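PDB 6A5K: histone-lysine N-methyltransferase, H3 lysine-9 specific SUVH6 from Arabidopsis thaliana, which transfers methyl groups from S-adenosylmethionine to the H3K9 site of histone H3 and probably recognises methylated non-CG DNA through its SRA domain. Local coordinates for residues N123-Q132 / M210-G222. The protein carries 1 engineered substitution. Residues are numbered along the deposited sequence; the frame is centred on the assembly and turned at random.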
loop_
_atom_site.group_PDB
_atom_site.type_symbol
_atom_site.label_atom_id
_atom_site.label_comp_id
_atom_site.label_asym_id
_atom_site.label_seq_id
_atom_site.Cartn_x
_atom_site.Cartn_y
_atom_site.Cartn_z
ATOM N N ASN A 123 -27.456 5.741 -9.093
ATOM C CA ASN A 123 -27.725 4.312 -8.979
ATOM C C ASN A 123 -26.560 3.533 -8.372
ATOM O O ASN A 123 -26.519 2.306 -8.465
ATOM C CB ASN A 123 -28.059 3.727 -10.354
ATOM C CG ASN A 123 -29.406 4.186 -10.873
ATOM O OD1 ASN A 123 -29.966 5.174 -10.397
ATOM N ND2 ASN A 123 -29.937 3.465 -11.855
ATOM N N SER A 124 -25.621 4.241 -7.746
ATOM C CA SER A 124 -24.361 3.640 -7.310
ATOM C C SER A 124 -24.517 2.548 -6.241
ATOM O O SER A 124 -23.601 1.755 -6.034
ATOM C CB SER A 124 -23.408 4.731 -6.799
ATOM O OG SER A 124 -23.862 5.301 -5.582
ATOM N N ASP A 125 -25.667 2.490 -5.578
ATOM C CA ASP A 125 -25.905 1.440 -4.590
ATOM C C ASP A 125 -26.430 0.152 -5.226
ATOM O O ASP A 125 -26.549 -0.873 -4.552
ATOM C CB ASP A 125 -26.884 1.922 -3.517
ATOM C CG ASP A 125 -28.204 2.393 -4.097
ATOM O OD1 ASP A 125 -28.201 2.962 -5.212
ATOM O OD2 ASP A 125 -29.249 2.193 -3.435
ATOM N N VAL A 126 -26.726 0.202 -6.522
ATOM C CA VAL A 126 -27.301 -0.941 -7.231
ATOM C C VAL A 126 -26.262 -1.664 -8.097
ATOM O O VAL A 126 -25.436 -1.042 -8.760
ATOM C CB VAL A 126 -28.491 -0.503 -8.115
ATOM C CG1 VAL A 126 -29.102 -1.694 -8.836
ATOM C CG2 VAL A 126 -29.543 0.197 -7.270
ATOM N N LEU A 127 -26.317 -2.990 -8.081
ATOM C CA LEU A 127 -25.357 -3.826 -8.787
ATOM C C LEU A 127 -26.094 -4.981 -9.465
ATOM O O LEU A 127 -26.944 -5.609 -8.847
ATOM C CB LEU A 127 -24.303 -4.339 -7.796
ATOM C CG LEU A 127 -23.212 -5.340 -8.174
ATOM C CD1 LEU A 127 -21.993 -5.096 -7.301
ATOM C CD2 LEU A 127 -23.687 -6.770 -8.018
ATOM N N THR A 128 -25.795 -5.250 -10.731
ATOM C CA THR A 128 -26.330 -6.445 -11.380
ATOM C C THR A 128 -25.217 -7.467 -11.554
ATOM O O THR A 128 -24.143 -7.151 -12.055
ATOM C CB THR A 128 -26.966 -6.146 -12.752
ATOM O OG1 THR A 128 -25.933 -5.858 -13.698
ATOM C CG2 THR A 128 -27.927 -4.975 -12.668
ATOM N N TYR A 129 -25.487 -8.696 -11.136
ATOM C CA TYR A 129 -24.472 -9.734 -11.074
ATOM C C TYR A 129 -24.892 -10.949 -11.895
ATOM O O TYR A 129 -26.027 -11.400 -11.795
ATOM C CB TYR A 129 -24.226 -10.135 -9.620
ATOM C CG TYR A 129 -23.266 -11.282 -9.466
ATOM C CD1 TYR A 129 -21.892 -11.082 -9.582
ATOM C CD2 TYR A 129 -23.724 -12.564 -9.205
ATOM C CE1 TYR A 129 -21.006 -12.135 -9.442
ATOM C CE2 TYR A 129 -22.846 -13.617 -9.066
ATOM C CZ TYR A 129 -21.490 -13.400 -9.184
ATOM O OH TYR A 129 -20.623 -14.460 -9.047
ATOM N N THR A 130 -23.980 -11.481 -12.702
ATOM C CA THR A 130 -24.309 -12.629 -13.544
ATOM C C THR A 130 -23.892 -13.945 -12.882
ATOM O O THR A 130 -22.776 -14.081 -12.384
ATOM C CB THR A 130 -23.655 -12.508 -14.922
ATOM O OG1 THR A 130 -24.004 -11.242 -15.492
ATOM C CG2 THR A 130 -24.134 -13.625 -15.844
ATOM N N GLY A 131 -24.805 -14.912 -12.902
ATOM C CA GLY A 131 -24.684 -16.131 -12.124
ATOM C C GLY A 131 -23.679 -17.167 -12.589
ATOM O O GLY A 131 -22.942 -16.949 -13.555
ATOM N N GLN A 132 -23.696 -18.307 -11.893
ATOM C CA GLN A 132 -22.697 -19.376 -11.982
ATOM C C GLN A 132 -21.287 -18.810 -12.030
ATOM O O GLN A 132 -20.756 -18.382 -11.003
ATOM C CB GLN A 132 -22.947 -20.287 -13.192
ATOM C CG GLN A 132 -21.669 -20.685 -13.927
ATOM C CD GLN A 132 -21.909 -21.699 -15.029
ATOM O OE1 GLN A 132 -22.020 -22.896 -14.766
ATOM N NE2 GLN A 132 -21.991 -21.225 -16.270
HETATM N N MSE A 210 -26.380 -19.099 -24.483
HETATM C CA MSE A 210 -27.095 -20.030 -23.626
HETATM C C MSE A 210 -27.638 -19.315 -22.388
HETATM O O MSE A 210 -27.327 -18.155 -22.138
HETATM C CB MSE A 210 -26.180 -21.192 -23.230
HETATM C CG MSE A 210 -26.873 -22.541 -23.151
HETATM SE SE MSE A 210 -27.493 -23.269 -24.859
HETATM C CE MSE A 210 -26.087 -22.589 -26.029
ATOM N N ASN A 211 -28.443 -20.034 -21.619
ATOM C CA ASN A 211 -29.220 -19.480 -20.516
ATOM C C ASN A 211 -28.400 -19.109 -19.273
ATOM O O ASN A 211 -27.581 -19.904 -18.813
ATOM C CB ASN A 211 -30.296 -20.495 -20.151
ATOM C CG ASN A 211 -31.497 -19.870 -19.508
ATOM O OD1 ASN A 211 -31.419 -19.409 -18.377
ATOM N ND2 ASN A 211 -32.623 -19.855 -20.219
ATOM N N VAL A 212 -28.619 -17.911 -18.727
ATOM C CA VAL A 212 -27.921 -17.491 -17.509
ATOM C C VAL A 212 -28.828 -16.804 -16.479
ATOM O O VAL A 212 -29.858 -16.224 -16.820
ATOM C CB VAL A 212 -26.752 -16.522 -17.820
ATOM C CG1 VAL A 212 -25.717 -17.186 -18.720
ATOM C CG2 VAL A 212 -27.273 -15.230 -18.440
ATOM N N PHE A 213 -28.417 -16.865 -15.219
ATOM C CA PHE A 213 -29.113 -16.164 -14.146
ATOM C C PHE A 213 -28.466 -14.818 -13.854
ATOM O O PHE A 213 -27.240 -14.695 -13.850
ATOM C CB PHE A 213 -29.139 -17.009 -12.867
ATOM C CG PHE A 213 -29.961 -18.254 -12.987
ATOM C CD1 PHE A 213 -29.375 -19.460 -13.339
ATOM C CD2 PHE A 213 -31.326 -18.218 -12.759
ATOM C CE1 PHE A 213 -30.139 -20.608 -13.453
ATOM C CE2 PHE A 213 -32.096 -19.365 -12.874
ATOM C CZ PHE A 213 -31.502 -20.559 -13.220
ATOM N N LYS A 214 -29.299 -13.813 -13.606
ATOM C CA LYS A 214 -28.818 -12.498 -13.211
ATOM C C LYS A 214 -29.523 -12.064 -11.929
ATOM O O LYS A 214 -30.690 -12.383 -11.719
ATOM C CB LYS A 214 -29.044 -11.479 -14.327
ATOM C CG LYS A 214 -28.291 -11.805 -15.609
ATOM C CD LYS A 214 -27.644 -10.569 -16.204
ATOM C CE LYS A 214 -26.780 -10.926 -17.402
ATOM N NZ LYS A 214 -25.990 -9.757 -17.884
ATOM N N PHE A 215 -28.803 -11.337 -11.082
ATOM C CA PHE A 215 -29.279 -10.958 -9.756
ATOM C C PHE A 215 -29.113 -9.456 -9.574
ATOM O O PHE A 215 -28.102 -8.892 -9.984
ATOM C CB PHE A 215 -28.497 -11.705 -8.657
ATOM C CG PHE A 215 -28.557 -13.206 -8.773
ATOM C CD1 PHE A 215 -27.716 -13.884 -9.649
ATOM C CD2 PHE A 215 -29.436 -13.942 -7.989
ATOM C CE1 PHE A 215 -27.763 -15.265 -9.752
ATOM C CE2 PHE A 215 -29.490 -15.324 -8.083
ATOM C CZ PHE A 215 -28.655 -15.987 -8.969
ATOM N N GLN A 216 -30.093 -8.801 -8.964
ATOM C CA GLN A 216 -29.919 -7.398 -8.610
ATOM C C GLN A 216 -29.678 -7.266 -7.115
ATOM O O GLN A 216 -30.461 -7.758 -6.313
ATOM C CB GLN A 216 -31.132 -6.560 -9.026
ATOM C CG GLN A 216 -31.078 -5.129 -8.517
ATOM C CD GLN A 216 -32.213 -4.284 -9.043
ATOM O OE1 GLN A 216 -32.305 -4.036 -10.242
ATOM N NE2 GLN A 216 -33.083 -3.836 -8.151
ATOM N N LEU A 217 -28.586 -6.606 -6.750
ATOM C CA LEU A 217 -28.258 -6.354 -5.353
ATOM C C LEU A 217 -28.260 -4.857 -5.075
ATOM O O LEU A 217 -27.948 -4.056 -5.954
ATOM C CB LEU A 217 -26.895 -6.947 -4.986
ATOM C CG LEU A 217 -26.702 -8.465 -5.080
ATOM C CD1 LEU A 217 -26.431 -8.904 -6.516
ATOM C CD2 LEU A 217 -25.586 -8.938 -4.152
ATOM N N ARG A 218 -28.614 -4.485 -3.849
ATOM C CA ARG A 218 -28.598 -3.086 -3.443
ATOM C C ARG A 218 -27.818 -2.927 -2.141
ATOM O O ARG A 218 -28.012 -3.681 -1.185
ATOM C CB ARG A 218 -30.022 -2.536 -3.288
ATOM C CG ARG A 218 -30.066 -1.049 -2.957
ATOM C CD ARG A 218 -31.499 -0.553 -2.759
ATOM N NE ARG A 218 -32.327 -0.774 -3.942
ATOM C CZ ARG A 218 -32.480 0.109 -4.925
ATOM N NH1 ARG A 218 -31.857 1.278 -4.872
ATOM N NH2 ARG A 218 -33.254 -0.178 -5.963
ATOM N N ARG A 219 -26.938 -1.937 -2.121
ATOM C CA ARG A 219 -26.060 -1.714 -0.983
ATOM C C ARG A 219 -26.840 -1.307 0.262
ATOM O O ARG A 219 -27.732 -0.462 0.202
ATOM C CB ARG A 219 -25.023 -0.647 -1.331
ATOM C CG ARG A 219 -23.777 -0.677 -0.466
ATOM C CD ARG A 219 -22.698 0.180 -1.092
ATOM N NE ARG A 219 -21.413 0.047 -0.417
ATOM C CZ ARG A 219 -20.868 0.988 0.350
ATOM N NH1 ARG A 219 -21.493 2.141 0.543
ATOM N NH2 ARG A 219 -19.687 0.781 0.914
ATOM N N ILE A 220 -26.504 -1.923 1.388
ATOM C CA ILE A 220 -27.146 -1.596 2.655
ATOM C C ILE A 220 -26.732 -0.200 3.117
ATOM O O ILE A 220 -25.546 0.097 3.203
ATOM C CB ILE A 220 -26.800 -2.642 3.735
ATOM C CG1 ILE A 220 -27.423 -3.995 3.371
ATOM C CG2 ILE A 220 -27.266 -2.182 5.112
ATOM C CD1 ILE A 220 -26.889 -5.138 4.191
ATOM N N PRO A 221 -27.720 0.665 3.397
ATOM C CA PRO A 221 -27.462 2.047 3.821
ATOM C C PRO A 221 -26.612 2.122 5.079
ATOM O O PRO A 221 -26.605 1.175 5.866
ATOM C CB PRO A 221 -28.866 2.602 4.085
ATOM C CG PRO A 221 -29.767 1.760 3.249
ATOM C CD PRO A 221 -29.161 0.393 3.251
ATOM N N GLY A 222 -25.887 3.225 5.245
ATOM C CA GLY A 222 -25.141 3.475 6.466
ATOM C C GLY A 222 -23.664 3.118 6.435
ATOM O O GLY A 222 -22.964 3.289 7.433
HETATM O O HOH W 1 -30.322 3.710 -6.623
#
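Leu127 and Leu217 sit opposite each other as a hydrogen-bonded pair where strand 126-130 runs antiparallel to strand 211-219, their axes 4.6 Å apart at closest and 160° between directions. Tyr129 and Phe215 form the next such pair, and both pairs exchange two backbone bonds; the straightest joins Leu217 N to Leu127 O at 2.8 Å. One further backbone hydrogen bond extends the pairing at each end, from Arg219 N to Asp125 O and from Gly131 N to Phe213 O.

On one face Leu217 CD1 bridges two neighbours, lying 3.8 Å from Leu127 CD2 and 4.0 Å from Tyr129 CB. Phe215 lays its ring edge along the partner strand, with CE1 4.0 Å from Gly131 CA; its CD1 meets the edge of the Tyr129 ring. Leu161 of helix 156-167 and Ile111 of strand 105-113 pack against this apolar face.

The other face is mostly polar. Arg218 bends at chi3 (-59°), bringing NH1 back to Asp125 OD2 at 3.1 Å in a salt bridge that meets the syn side but stands 34° out of the carboxylate plane. Val126 CG2 lies over one guanidinium face, 3.5 Å from Arg218 NH1. A water donates to Asp125 OD1 and weakly accepts from Arg218 NH1, while Arg218 NE pairs with Glu199, which also takes Gln216 NE2. A leucine in place of Arg218 would probably leave Asp125 and Glu199 without their shared cationic mate.

The contact therefore joins two strands of the SRA-domain sheet with unlike faces: an apolar one turned to the domain interior, and an outer one where a single guanidinium, held by two carboxylates, probably offsets their negative charge and ties the Asn123-Val126 turn, which leads into strand 126-130, to strand 211-219.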